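Long-range contacts in amidase, hydantoinase/carbamoylase family (Paraburkholderia phymatum, PDB 6C0D), which probably hydrolyses the carbon-nitrogen bond of N-carbamoyl-L-amino acids, as a zinc-binding, homodimeric member of the peptidase M20 family: residues 218-223 with 330-335; 224-229 with 288-293; 241-246 with 282-287; 262-267 with 299-304. All coordinates share one frame; numbering follows the deposited sequence. Where two conformers were deposited one is given.

Contact 1. Residues 218-223 with 330-335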
loop_
_atom_site.group_PDB
_atom_site.type_symbol
_atom_site.label_atom_id
_atom_site.label_comp_id
_atom_site.label_asym_id
_atom_site.label_seq_id
_atom_site.Cartn_x
_atom_site.Cartn_y
_atom_site.Cartn_z
ATOM N N GLY A 218 5.477 -27.066 -2.357
ATOM C CA GLY A 218 4.132 -26.621 -2.652
ATOM C C GLY A 218 3.943 -25.161 -2.262
ATOM O O GLY A 218 4.760 -24.592 -1.534
ATOM N N ILE A 219 2.866 -24.554 -2.765
ATOM C CA ILE A 219 2.621 -23.113 -2.605
ATOM C C ILE A 219 1.161 -22.866 -2.233
ATOM O O ILE A 219 0.254 -23.529 -2.753
ATOM C CB ILE A 219 2.973 -22.335 -3.895
ATOM C CG1 ILE A 219 4.427 -22.636 -4.321
ATOM C CG2 ILE A 219 2.822 -20.810 -3.661
ATOM C CD1 ILE A 219 4.805 -22.130 -5.711
ATOM N N ARG A 220 0.931 -21.883 -1.343
ATOM C CA ARG A 220 -0.398 -21.343 -1.094
ATOM C C ARG A 220 -0.328 -19.824 -1.166
ATOM O O ARG A 220 0.669 -19.224 -0.746
ATOM C CB ARG A 220 -0.945 -21.755 0.278
ATOM C CG ARG A 220 -1.291 -23.226 0.383
ATOM C CD ARG A 220 -2.463 -23.591 -0.538
ATOM N NE ARG A 220 -2.890 -24.971 -0.303
ATOM C CZ ARG A 220 -2.279 -26.050 -0.799
ATOM N NH1 ARG A 220 -1.221 -25.940 -1.602
ATOM N NH2 ARG A 220 -2.741 -27.249 -0.497
ATOM N N GLU A 221 -1.383 -19.219 -1.714
ATOM C CA GLU A 221 -1.518 -17.765 -1.746
ATOM C C GLU A 221 -2.912 -17.386 -1.277
ATOM O O GLU A 221 -3.885 -18.067 -1.602
ATOM C CB GLU A 221 -1.259 -17.225 -3.154
ATOM C CG GLU A 221 0.232 -17.334 -3.522
ATOM C CD GLU A 221 0.534 -16.911 -4.939
ATOM O OE1 GLU A 221 -0.371 -16.973 -5.796
ATOM O OE2 GLU A 221 1.679 -16.514 -5.194
ATOM N N PHE A 222 -2.997 -16.301 -0.503
ATOM C CA PHE A 222 -4.268 -15.815 0.012
ATOM C C PHE A 222 -4.269 -14.297 0.004
ATOM O O PHE A 222 -3.217 -13.659 0.134
ATOM C CB PHE A 222 -4.520 -16.269 1.452
ATOM C CG PHE A 222 -4.729 -17.750 1.595
ATOM C CD1 PHE A 222 -6.007 -18.286 1.546
ATOM C CD2 PHE A 222 -3.654 -18.594 1.823
ATOM C CE1 PHE A 222 -6.210 -19.646 1.689
ATOM C CE2 PHE A 222 -3.849 -19.974 1.949
ATOM C CZ PHE A 222 -5.133 -20.490 1.896
ATOM N N GLN A 223 -5.462 -13.731 -0.132
ATOM C CA GLN A 223 -5.701 -12.360 0.286
ATOM C C GLN A 223 -6.438 -12.402 1.609
ATOM O O GLN A 223 -7.327 -13.234 1.819
ATOM C CB GLN A 223 -6.552 -11.583 -0.716
ATOM C CG GLN A 223 -5.887 -11.206 -2.006
ATOM C CD GLN A 223 -6.762 -10.270 -2.812
ATOM O OE1 GLN A 223 -7.747 -9.733 -2.299
ATOM N NE2 GLN A 223 -6.414 -10.069 -4.075
ATOM N N GLU A 330 -6.337 -18.569 -6.809
ATOM C CA GLU A 330 -6.186 -19.701 -7.712
ATOM C C GLU A 330 -4.708 -20.050 -7.857
ATOM O O GLU A 330 -3.825 -19.204 -7.674
ATOM C CB GLU A 330 -6.804 -19.382 -9.074
ATOM N N GLY A 331 -4.440 -21.321 -8.146
ATOM C CA GLY A 331 -3.102 -21.767 -8.462
ATOM C C GLY A 331 -2.307 -22.363 -7.321
ATOM O O GLY A 331 -1.074 -22.361 -7.394
ATOM N N ALA A 332 -2.960 -22.860 -6.274
ATOM C CA ALA A 332 -2.255 -23.609 -5.239
ATOM C C ALA A 332 -1.519 -24.800 -5.856
ATOM O O ALA A 332 -1.983 -25.410 -6.820
ATOM C CB ALA A 332 -3.245 -24.103 -4.178
ATOM N N GLU A 333 -0.374 -25.145 -5.284
ATOM C CA GLU A 333 0.424 -26.258 -5.782
ATOM C C GLU A 333 0.808 -27.161 -4.619
ATOM O O GLU A 333 1.035 -26.681 -3.505
ATOM C CB GLU A 333 1.678 -25.749 -6.516
ATOM C CG GLU A 333 1.374 -24.924 -7.759
ATOM C CD GLU A 333 2.619 -24.282 -8.380
ATOM O OE1 GLU A 333 3.740 -24.510 -7.876
ATOM O OE2 GLU A 333 2.474 -23.545 -9.381
ATOM N N GLU A 334 0.850 -28.495 -4.877
ATOM C CA GLU A 334 1.326 -29.427 -3.870
ATOM C C GLU A 334 2.829 -29.623 -4.020
ATOM O O GLU A 334 3.378 -29.413 -5.107
ATOM C CB GLU A 334 0.612 -30.778 -4.024
ATOM C CG GLU A 334 -0.899 -30.708 -3.715
ATOM C CD GLU A 334 -1.144 -30.119 -2.335
ATOM O OE1 GLU A 334 -0.849 -30.812 -1.342
ATOM O OE2 GLU A 334 -1.591 -28.956 -2.238
ATOM N N PRO A 335 3.524 -30.028 -2.955
ATOM C CA PRO A 335 4.931 -30.431 -3.111
ATOM C C PRO A 335 5.051 -31.577 -4.107
ATOM O O PRO A 335 4.150 -32.413 -4.243
ATOM C CB PRO A 335 5.339 -30.885 -1.703
ATOM C CG PRO A 335 4.290 -30.218 -0.748
ATOM C CD PRO A 335 3.031 -30.214 -1.576
#
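Arg220 and Glu334 cross obliquely, with the guanidinium and carboxylate planes turned 57° from each other, and one carboxylate oxygen carries the salt bridge. Arg220 NH2 reaches the syn lone pair of Glu334 OE2 at 2.7 Å, while NH1 adds a weak bond to the same oxygen. The arginine starts out pointing away from 330-335; the bend at chi2 (-66°) carries Arg220 CD back to within 3.8 Å of Ala332 CB, and that methyl lies over one face of the guanidinium. Arg220 NH1 also donates to Ile219 O at 3.1 Å, close to the guanidinium plane but well above the carbonyl plane, and weakly to Glu333 O at the guanidinium edge. Ile219 and Glu333 form a single antiparallel hydrogen-bonded bridge, with Glu333 N to Ile219 O at 3.1 Å and Ile219 N to Glu333 O at 2.9 Å. In the M20 fold this is where the chain passes between the metal-binding and dimerisation domains: strand 210-227 runs into the latter, and 330-335 follows its last strand, 323-328. Beyond the bridge, the Ile219 and Glu333 side chains run alongside in the same direction, with Ile219 CD1 3.4 Å from Glu333 OE1. Helix 299-317 supplies second partners for the charges, Glu306 to Arg220 NE and His303 to Glu334 OE1. At the start of the strand, Pro335 CG packs 3.7 Å from Gly218 N.

Contact 2. Residues 224-229 with 288-293; sequences LRFIGQ and AVLHLQ
Leu224 and Leu290 exchange both backbone bonds, and Phe226 and Ala288 do the same two residues on, so strands 210-227 and 283-296 run antiparallel here as neighbours in the sheet of the ferredoxin-like dimerisation domain of M20 enzymes. Leu224 N to Leu290 O and Leu290 N to Leu224 O are both 3.0 Å. Between these hydrogen-bonded pairs sits the non-hydrogen-bonded pair Arg225 and Val289, whose CA atoms are 4.4 Å apart.

On one face, Leu290 holds CG between its backbone N and carbonyl carbon (chi1 66°), the crowded position, which brings that carbon to 4.0 Å from Leu224 CB. The Phe226 ring turns an edge to this strand: Ala288 O lies in its plane, 3.8 Å from CD1, and Leu290 CD2 is also near the rim. On the other face Arg225 and Val289 run side by side, the aliphatic part of the arginine against a valine methyl. Leu224, Arg225 and Val289 each have a second conformer, so their side-chain contacts describe one copy.

Further out, helix 244-262 covers the leucine and phenylalanine face with Leu248, Phe251 and Ile252; the rings of Phe226 and Phe251 meet at a steep angle. Strands 323-328 and 268-277 flank the pair, and His291 meets the ring of Phe281 of the second subunit. Within the pair, Ala288 O accepts the hydrogen bond of Phe226 N at 2.7 Å, nearly along the C=O axis, and also has a CA-H...O contact with Arg225 CA at 3.4 Å.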
loop_
_atom_site.group_PDB
_atom_site.type_symbol
_atom_site.label_atom_id
_atom_site.label_comp_id
_atom_site.label_asym_id
_atom_site.label_seq_id
_atom_site.Cartn_x
_atom_site.Cartn_y
_atom_site.Cartn_z
ATOM N N LEU A 224 -6.074 -11.509 2.503
ATOM C CA LEU A 224 -6.767 -11.376 3.772
ATOM C C LEU A 224 -7.259 -9.944 3.877
ATOM O O LEU A 224 -6.448 -9.005 3.885
ATOM C CB LEU A 224 -5.840 -11.739 4.924
ATOM C CG LEU A 224 -6.471 -11.741 6.304
ATOM C CD1 LEU A 224 -7.609 -12.758 6.398
ATOM C CD2 LEU A 224 -5.379 -12.083 7.248
ATOM N N ARG A 225 -8.580 -9.779 3.918
ATOM C CA ARG A 225 -9.230 -8.475 3.971
ATOM C C ARG A 225 -9.700 -8.184 5.385
ATOM O O ARG A 225 -10.154 -9.089 6.091
ATOM C CB ARG A 225 -10.442 -8.418 3.036
ATOM C CG ARG A 225 -10.135 -8.498 1.555
ATOM C CD ARG A 225 -11.434 -8.407 0.745
ATOM N NE ARG A 225 -11.197 -8.520 -0.693
ATOM C CZ ARG A 225 -12.115 -8.901 -1.577
ATOM N NH1 ARG A 225 -13.333 -9.225 -1.169
ATOM N NH2 ARG A 225 -11.807 -8.980 -2.867
ATOM N N PHE A 226 -9.623 -6.913 5.775
ATOM C CA PHE A 226 -10.071 -6.440 7.076
ATOM C C PHE A 226 -11.081 -5.336 6.843
ATOM O O PHE A 226 -10.814 -4.407 6.074
ATOM C CB PHE A 226 -8.885 -5.948 7.911
ATOM C CG PHE A 226 -7.934 -7.049 8.233
ATOM C CD1 PHE A 226 -6.952 -7.421 7.319
ATOM C CD2 PHE A 226 -8.076 -7.774 9.404
ATOM C CE1 PHE A 226 -6.083 -8.479 7.585
ATOM C CE2 PHE A 226 -7.212 -8.842 9.684
ATOM C CZ PHE A 226 -6.217 -9.192 8.767
ATOM N N ILE A 227 -12.256 -5.468 7.454
ATOM C CA ILE A 227 -13.346 -4.532 7.229
ATOM C C ILE A 227 -13.645 -3.868 8.554
ATOM O O ILE A 227 -14.185 -4.504 9.470
ATOM C CB ILE A 227 -14.597 -5.211 6.660
ATOM C CG1 ILE A 227 -14.298 -5.879 5.303
ATOM C CG2 ILE A 227 -15.693 -4.177 6.488
ATOM C CD1 ILE A 227 -13.758 -7.292 5.414
ATOM N N GLY A 228 -13.293 -2.592 8.658
ATOM C CA GLY A 228 -13.573 -1.811 9.835
ATOM C C GLY A 228 -14.437 -0.614 9.485
ATOM O O GLY A 228 -15.443 -0.762 8.785
ATOM N N GLN A 229 -14.057 0.574 9.956
ATOM C CA GLN A 229 -14.857 1.769 9.745
ATOM C C GLN A 229 -13.936 2.962 9.523
ATOM O O GLN A 229 -13.012 3.179 10.306
ATOM C CB GLN A 229 -15.763 2.005 10.949
ATOM C CG GLN A 229 -16.625 3.223 10.890
ATOM C CD GLN A 229 -17.473 3.326 12.132
ATOM O OE1 GLN A 229 -18.483 2.640 12.255
ATOM N NE2 GLN A 229 -17.041 4.151 13.082
ATOM N N ALA A 288 -8.625 -2.731 4.737
ATOM C CA ALA A 288 -7.213 -3.042 4.579
ATOM C C ALA A 288 -7.104 -4.457 4.024
ATOM O O ALA A 288 -7.933 -5.319 4.340
ATOM C CB ALA A 288 -6.460 -2.931 5.905
ATOM N N VAL A 289 -6.074 -4.706 3.218
ATOM C CA VAL A 289 -5.873 -6.029 2.631
ATOM C C VAL A 289 -4.383 -6.336 2.600
ATOM O O VAL A 289 -3.553 -5.454 2.344
ATOM C CB VAL A 289 -6.501 -6.122 1.218
ATOM C CG1 VAL A 289 -5.887 -5.091 0.293
ATOM C CG2 VAL A 289 -6.331 -7.542 0.632
ATOM N N LEU A 290 -4.038 -7.588 2.902
ATOM C CA LEU A 290 -2.669 -8.043 2.723
ATOM C C LEU A 290 -2.679 -9.227 1.766
ATOM O O LEU A 290 -3.683 -9.935 1.640
ATOM C CB LEU A 290 -1.992 -8.433 4.054
ATOM C CG LEU A 290 -2.477 -9.648 4.875
ATOM C CD1 LEU A 290 -2.009 -11.014 4.284
ATOM C CD2 LEU A 290 -1.966 -9.526 6.292
ATOM N N HIS A 291 -1.555 -9.429 1.098
ATOM C CA HIS A 291 -1.316 -10.618 0.295
ATOM C C HIS A 291 -0.307 -11.496 1.026
ATOM O O HIS A 291 0.743 -11.004 1.466
ATOM C CB HIS A 291 -0.800 -10.232 -1.092
ATOM C CG HIS A 291 -1.774 -9.415 -1.886
ATOM N ND1 HIS A 291 -1.685 -9.269 -3.254
ATOM C CD2 HIS A 291 -2.858 -8.702 -1.503
ATOM C CE1 HIS A 291 -2.684 -8.513 -3.679
ATOM N NE2 HIS A 291 -3.409 -8.158 -2.636
ATOM N N LEU A 292 -0.639 -12.780 1.182
ATOM C CA LEU A 292 0.159 -13.736 1.933
ATOM C C LEU A 292 0.501 -14.911 1.027
ATOM O O LEU A 292 -0.375 -15.434 0.328
ATOM C CB LEU A 292 -0.597 -14.258 3.163
ATOM C CG LEU A 292 0.080 -15.360 3.981
ATOM C CD1 LEU A 292 1.276 -14.766 4.745
ATOM C CD2 LEU A 292 -0.899 -16.007 4.945
ATOM N N GLN A 293 1.763 -15.319 1.043
ATOM C CA GLN A 293 2.191 -16.524 0.338
ATOM C C GLN A 293 2.913 -17.406 1.338
ATOM O O GLN A 293 3.570 -16.896 2.243
ATOM C CB GLN A 293 3.136 -16.182 -0.821
ATOM C CG GLN A 293 3.583 -17.391 -1.653
ATOM C CD GLN A 293 4.586 -16.964 -2.709
ATOM O OE1 GLN A 293 5.788 -16.979 -2.469
ATOM N NE2 GLN A 293 4.088 -16.541 -3.870
#

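Contact 3. Residues 241-246 with 282-287; sequences RRDAGA and SVVPGK
Asp243 OD1 takes two backbone N-H groups at the start of helix 244-262 while resting against Pro285: Ala246 N donates at 2.9 Å, coming from 61° above the carboxylate plane, Gly245 N adds a weak bond, and Pro285 CD sits 3.5 Å from the same oxygen. Asp243 is thus the N-cap; its CG, anti to the backbone N (chi1 -175°), lies 3.6 Å from Val284 CG1. The first N-H of the helix goes across the contact instead, Ala244 N to Pro285 O at 2.9 Å and nearly straight (165°).

Val284 wedges its two methyls between the side chains before the helix. CG1 lies 3.6 Å from Asp243 CB, and CG2 sits over one face of the Arg241 guanidinium, offset toward the rim, 3.6 Å from CZ. Arg241 itself is held by the carbonyls of Ala233 and Thr236 through NH2, and by Thr270 of the second subunit through NH1, so the valine packs on a group fixed from elsewhere. On the far side of the bond, Ala244 CB presses on the backbone at 3.5 Å from Lys287 C, where Gly286 and Lys287 form a classic beta bulge opposite Asp277.

The contact therefore fastens the N-terminus of the helix to the bulged start of strand 283-296, at the dimer interface. With its carboxylate among the first N-H groups of the helix, Asp243 would be expected to favour the ionised form.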
loop_
_atom_site.group_PDB
_atom_site.type_symbol
_atom_site.label_atom_id
_atom_site.label_comp_id
_atom_site.label_asym_id
_atom_site.label_seq_id
_atom_site.Cartn_x
_atom_site.Cartn_y
_atom_site.Cartn_z
ATOM N N ARG A 241 -12.452 3.359 17.895
ATOM C CA ARG A 241 -12.009 3.125 16.525
ATOM C C ARG A 241 -12.183 1.678 16.095
ATOM O O ARG A 241 -12.164 0.753 16.905
ATOM C CB ARG A 241 -10.538 3.508 16.361
ATOM C CG ARG A 241 -10.375 5.008 16.375
ATOM C CD ARG A 241 -8.927 5.405 16.181
ATOM N NE ARG A 241 -8.870 6.867 16.242
ATOM C CZ ARG A 241 -7.883 7.583 15.743
ATOM N NH1 ARG A 241 -6.854 6.961 15.160
ATOM N NH2 ARG A 241 -7.925 8.920 15.857
ATOM N N ARG A 242 -12.323 1.503 14.784
ATOM C CA ARG A 242 -12.336 0.201 14.129
ATOM C C ARG A 242 -11.355 0.309 12.960
ATOM O O ARG A 242 -11.739 0.290 11.794
ATOM C CB ARG A 242 -13.739 -0.173 13.664
ATOM C CG ARG A 242 -14.760 -0.237 14.810
ATOM C CD ARG A 242 -16.087 0.334 14.378
ATOM N NE ARG A 242 -17.145 0.056 15.346
ATOM C CZ ARG A 242 -17.865 -1.058 15.340
ATOM N NH1 ARG A 242 -17.622 -1.976 14.419
ATOM N NH2 ARG A 242 -18.826 -1.249 16.245
ATOM N N ASP A 243 -10.080 0.470 13.303
ATOM C CA ASP A 243 -9.022 0.750 12.340
ATOM C C ASP A 243 -8.637 -0.545 11.624
ATOM O O ASP A 243 -8.041 -1.444 12.220
ATOM C CB ASP A 243 -7.844 1.381 13.085
ATOM C CG ASP A 243 -6.718 1.824 12.176
ATOM O OD1 ASP A 243 -6.410 1.123 11.174
ATOM O OD2 ASP A 243 -6.084 2.848 12.541
ATOM N N ALA A 244 -8.967 -0.638 10.336
ATOM C CA ALA A 244 -8.703 -1.877 9.607
ATOM C C ALA A 244 -7.210 -2.131 9.440
ATOM O O ALA A 244 -6.786 -3.293 9.347
ATOM C CB ALA A 244 -9.371 -1.828 8.233
ATOM N N GLY A 245 -6.410 -1.072 9.335
ATOM C CA GLY A 245 -4.968 -1.268 9.200
ATOM C C GLY A 245 -4.323 -1.740 10.488
ATOM O O GLY A 245 -3.369 -2.521 10.466
ATOM N N ALA A 246 -4.822 -1.267 11.630
ATOM C CA ALA A 246 -4.305 -1.754 12.903
ATOM C C ALA A 246 -4.650 -3.224 13.104
ATOM O O ALA A 246 -3.830 -3.994 13.625
ATOM C CB ALA A 246 -4.863 -0.925 14.059
ATOM N N SER A 282 -4.998 11.622 7.407
ATOM C CA SER A 282 -5.992 12.040 8.391
ATOM C C SER A 282 -7.255 11.181 8.394
ATOM O O SER A 282 -8.286 11.617 8.921
ATOM C CB SER A 282 -6.360 13.507 8.173
ATOM O OG SER A 282 -5.234 14.336 8.416
ATOM N N VAL A 283 -7.199 9.975 7.838
ATOM C CA VAL A 283 -8.349 9.072 7.831
ATOM C C VAL A 283 -7.947 7.727 8.431
ATOM O O VAL A 283 -7.059 7.046 7.905
ATOM C CB VAL A 283 -8.904 8.879 6.409
ATOM C CG1 VAL A 283 -10.150 7.997 6.451
ATOM C CG2 VAL A 283 -9.200 10.248 5.760
ATOM N N VAL A 284 -8.602 7.347 9.526
ATOM C CA VAL A 284 -8.516 5.988 10.057
ATOM C C VAL A 284 -8.979 5.037 8.955
ATOM O O VAL A 284 -10.105 5.190 8.464
ATOM C CB VAL A 284 -9.389 5.837 11.317
ATOM C CG1 VAL A 284 -9.260 4.423 11.889
ATOM C CG2 VAL A 284 -9.048 6.926 12.354
ATOM N N PRO A 285 -8.153 4.078 8.522
ATOM C CA PRO A 285 -8.539 3.198 7.402
ATOM C C PRO A 285 -9.756 2.353 7.748
ATOM O O PRO A 285 -9.776 1.665 8.768
ATOM C CB PRO A 285 -7.302 2.308 7.195
ATOM C CG PRO A 285 -6.165 3.002 7.891
ATOM C CD PRO A 285 -6.783 3.829 9.002
ATOM N N GLY A 286 -10.751 2.368 6.862
ATOM C CA GLY A 286 -11.933 1.541 7.049
ATOM C C GLY A 286 -11.827 0.151 6.443
ATOM O O GLY A 286 -12.622 -0.744 6.761
ATOM N N LYS A 287 -10.856 -0.032 5.552
ATOM C CA LYS A 287 -10.580 -1.324 4.932
ATOM C C LYS A 287 -9.079 -1.477 4.759
ATOM O O LYS A 287 -8.352 -0.490 4.624
ATOM C CB LYS A 287 -11.260 -1.482 3.563
ATOM C CG LYS A 287 -12.785 -1.460 3.607
ATOM C CD LYS A 287 -13.382 -1.625 2.204
ATOM C CE LYS A 287 -14.911 -1.596 2.247
ATOM N NZ LYS A 287 -15.526 -1.613 0.882
#

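Contact 4. Residues 262-267 with 299-304. With EDO (1,2-ethanediol), chain F.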
loop_
_atom_site.group_PDB
_atom_site.type_symbol
_atom_site.label_atom_id
_atom_site.label_comp_id
_atom_site.label_asym_id
_atom_site.label_seq_id
_atom_site.Cartn_x
_atom_site.Cartn_y
_atom_site.Cartn_z
ATOM N N LEU A 262 4.793 -24.172 13.549
ATOM C CA LEU A 262 4.703 -25.309 12.632
ATOM C C LEU A 262 5.948 -25.495 11.776
ATOM O O LEU A 262 6.186 -26.607 11.279
ATOM C CB LEU A 262 3.496 -25.143 11.701
ATOM C CG LEU A 262 2.113 -25.141 12.358
ATOM C CD1 LEU A 262 1.062 -24.663 11.366
ATOM C CD2 LEU A 262 1.785 -26.547 12.874
ATOM N N ALA A 263 6.736 -24.437 11.600
ATOM C CA ALA A 263 7.804 -24.381 10.618
ATOM C C ALA A 263 9.011 -25.224 11.033
ATOM O O ALA A 263 9.257 -25.462 12.216
ATOM C CB ALA A 263 8.270 -22.930 10.438
ATOM N N ASP A 264 9.786 -25.658 10.030
ATOM C CA ASP A 264 11.185 -25.993 10.265
ATOM C C ASP A 264 12.030 -24.919 9.577
ATOM O O ASP A 264 11.500 -23.909 9.107
ATOM C CB ASP A 264 11.515 -27.434 9.820
ATOM C CG ASP A 264 11.493 -27.636 8.316
ATOM O OD1 ASP A 264 11.396 -26.669 7.527
ATOM O OD2 ASP A 264 11.589 -28.812 7.905
ATOM N N ALA A 265 13.345 -25.138 9.491
ATOM C CA ALA A 265 14.212 -24.074 8.983
ATOM C C ALA A 265 13.962 -23.759 7.515
ATOM O O ALA A 265 14.347 -22.672 7.054
ATOM C CB ALA A 265 15.689 -24.442 9.186
ATOM N N ASP A 266 13.318 -24.666 6.774
ATOM C CA ASP A 266 13.097 -24.462 5.348
ATOM C C ASP A 266 11.743 -23.836 5.024
ATOM O O ASP A 266 11.571 -23.318 3.918
ATOM C CB ASP A 266 13.216 -25.792 4.579
ATOM C CG ASP A 266 14.641 -26.351 4.565
ATOM O OD1 ASP A 266 15.593 -25.606 4.874
ATOM O OD2 ASP A 266 14.801 -27.545 4.224
ATOM N N THR A 267 10.780 -23.885 5.939
ATOM C CA THR A 267 9.465 -23.296 5.677
ATOM C C THR A 267 9.611 -21.807 5.368
ATOM O O THR A 267 10.405 -21.122 6.010
ATOM C CB THR A 267 8.577 -23.486 6.907
ATOM O OG1 THR A 267 8.641 -24.861 7.327
ATOM C CG2 THR A 267 7.109 -23.101 6.618
ATOM N N PRO A 299 3.858 -31.910 2.639
ATOM C CA PRO A 299 2.424 -31.653 2.441
ATOM C C PRO A 299 1.645 -31.562 3.742
ATOM O O PRO A 299 0.706 -30.761 3.831
ATOM C CB PRO A 299 1.965 -32.843 1.572
ATOM C CG PRO A 299 3.025 -33.868 1.715
ATOM C CD PRO A 299 4.307 -33.149 1.958
ATOM N N ASN A 300 1.992 -32.370 4.753
ATOM C CA ASN A 300 1.293 -32.275 6.033
ATOM C C ASN A 300 1.468 -30.891 6.645
ATOM O O ASN A 300 0.512 -30.309 7.177
ATOM C CB ASN A 300 1.804 -33.334 7.009
ATOM C CG ASN A 300 1.171 -34.698 6.784
ATOM O OD1 ASN A 300 0.185 -34.823 6.061
ATOM N ND2 ASN A 300 1.719 -35.719 7.433
ATOM N N ARG A 301 2.688 -30.362 6.597
ATOM C CA ARG A 301 2.931 -29.036 7.171
ATOM C C ARG A 301 2.214 -27.961 6.376
ATOM O O ARG A 301 1.621 -27.037 6.952
ATOM C CB ARG A 301 4.425 -28.732 7.214
ATOM C CG ARG A 301 4.703 -27.357 7.870
ATOM C CD ARG A 301 6.185 -26.974 7.840
ATOM N NE ARG A 301 6.944 -27.784 8.790
ATOM C CZ ARG A 301 7.745 -28.790 8.455
ATOM N NH1 ARG A 301 7.918 -29.119 7.178
ATOM N NH2 ARG A 301 8.383 -29.462 9.405
ATOM N N LEU A 302 2.267 -28.062 5.048
ATOM C CA LEU A 302 1.615 -27.065 4.206
ATOM C C LEU A 302 0.124 -27.010 4.498
ATOM O O LEU A 302 -0.455 -25.922 4.600
ATOM C CB LEU A 302 1.879 -27.388 2.736
ATOM C CG LEU A 302 1.540 -26.370 1.654
ATOM C CD1 LEU A 302 2.336 -25.051 1.829
ATOM C CD2 LEU A 302 1.833 -27.021 0.286
ATOM N N HIS A 303 -0.510 -28.179 4.668
ATOM C CA HIS A 303 -1.936 -28.235 4.975
ATOM C C HIS A 303 -2.215 -27.759 6.395
ATOM O O HIS A 303 -3.247 -27.129 6.651
ATOM C CB HIS A 303 -2.467 -29.667 4.781
ATOM C CG HIS A 303 -2.236 -30.222 3.409
ATOM N ND1 HIS A 303 -2.372 -31.564 3.114
ATOM C CD2 HIS A 303 -1.873 -29.617 2.251
ATOM C CE1 HIS A 303 -2.101 -31.760 1.835
ATOM N NE2 HIS A 303 -1.792 -30.596 1.290
ATOM N N ALA A 304 -1.318 -28.072 7.335
ATOM C CA ALA A 304 -1.507 -27.599 8.707
ATOM C C ALA A 304 -1.382 -26.084 8.782
ATOM O O ALA A 304 -2.069 -25.446 9.593
ATOM C CB ALA A 304 -0.491 -28.245 9.653
HETATM C C1 EDO F . 13.241 -22.942 0.113
HETATM O O1 EDO F . 11.801 -22.779 0.198
HETATM C C2 EDO F . 13.982 -22.085 1.142
HETATM O O2 EDO F . 14.026 -22.740 2.416
HETATM O O HOH W 1 8.501 -28.710 12.204
#
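The Arg301 guanidinium has the Asp264 carboxylate over one face, with Asp264 CG 3.6 Å above the plane and displaced toward the rim, and Leu262 O at its edge. The Asp264 and Arg301 side chains cross at about a right angle and their flat groups are 35° from parallel. Asp264 OD2 and Arg301 NH2, 3.6 Å apart, form a salt bridge of charge alone, since the oxygen stands off the plane in which the N-H groups lie. The directed bond is in-plane: Arg301 NE donates to Leu262 O at 2.9 Å. A bend at chi3 (-72°) swings NE to that carbonyl. Also in the plane, a water accepts from Arg301 NH2 at 2.9 Å, and NH1 has a salt bridge to Asp296.

This ties the start of helix 299-317 to the loop leaving helix 244-262, the two helices that lie on one side of the sheet in the ferredoxin-like domain. The loop makes a type I turn from Asp264 to Thr267, with an Asx turn inside it: Asp264 OD1 accepts from Asp266 N at 2.9 Å. Thr267 OG1 takes Asp264 N at 3.0 Å, bonds to Asp296 as well, and touches Arg301 CD at 3.3 Å. At the other end Leu262 CD1 packs on Ala304, 4.3 Å from its CB. An ethanediol, probably from the crystallisation liquor, bridges Asp266 O to Gly234 O of the second subunit.

Overall arrangement
Contacts 2 and 3 share strand 283-296 and adjoin through Gly228 N to Gly286 O: contact 2 is the buried, apolar sheet pairing under helix 244-262, contact 3 the partly buried cap on that helix's start, part polar and part apolar. Contact 4, at the surface, takes up the helix's other end with charge and water. Contact 1, partly buried, lies on the same strand 210-227 as contact 2 but nearer the metal-binding domain, and here ion pairs replace most of the apolar packing; Glu221 to Gln293 connects the two. It also touches contact 4, where His303 and Leu302 lie against Arg220. Contacts 3 and 4 lie about 33 Å apart, centre to centre, and do not touch.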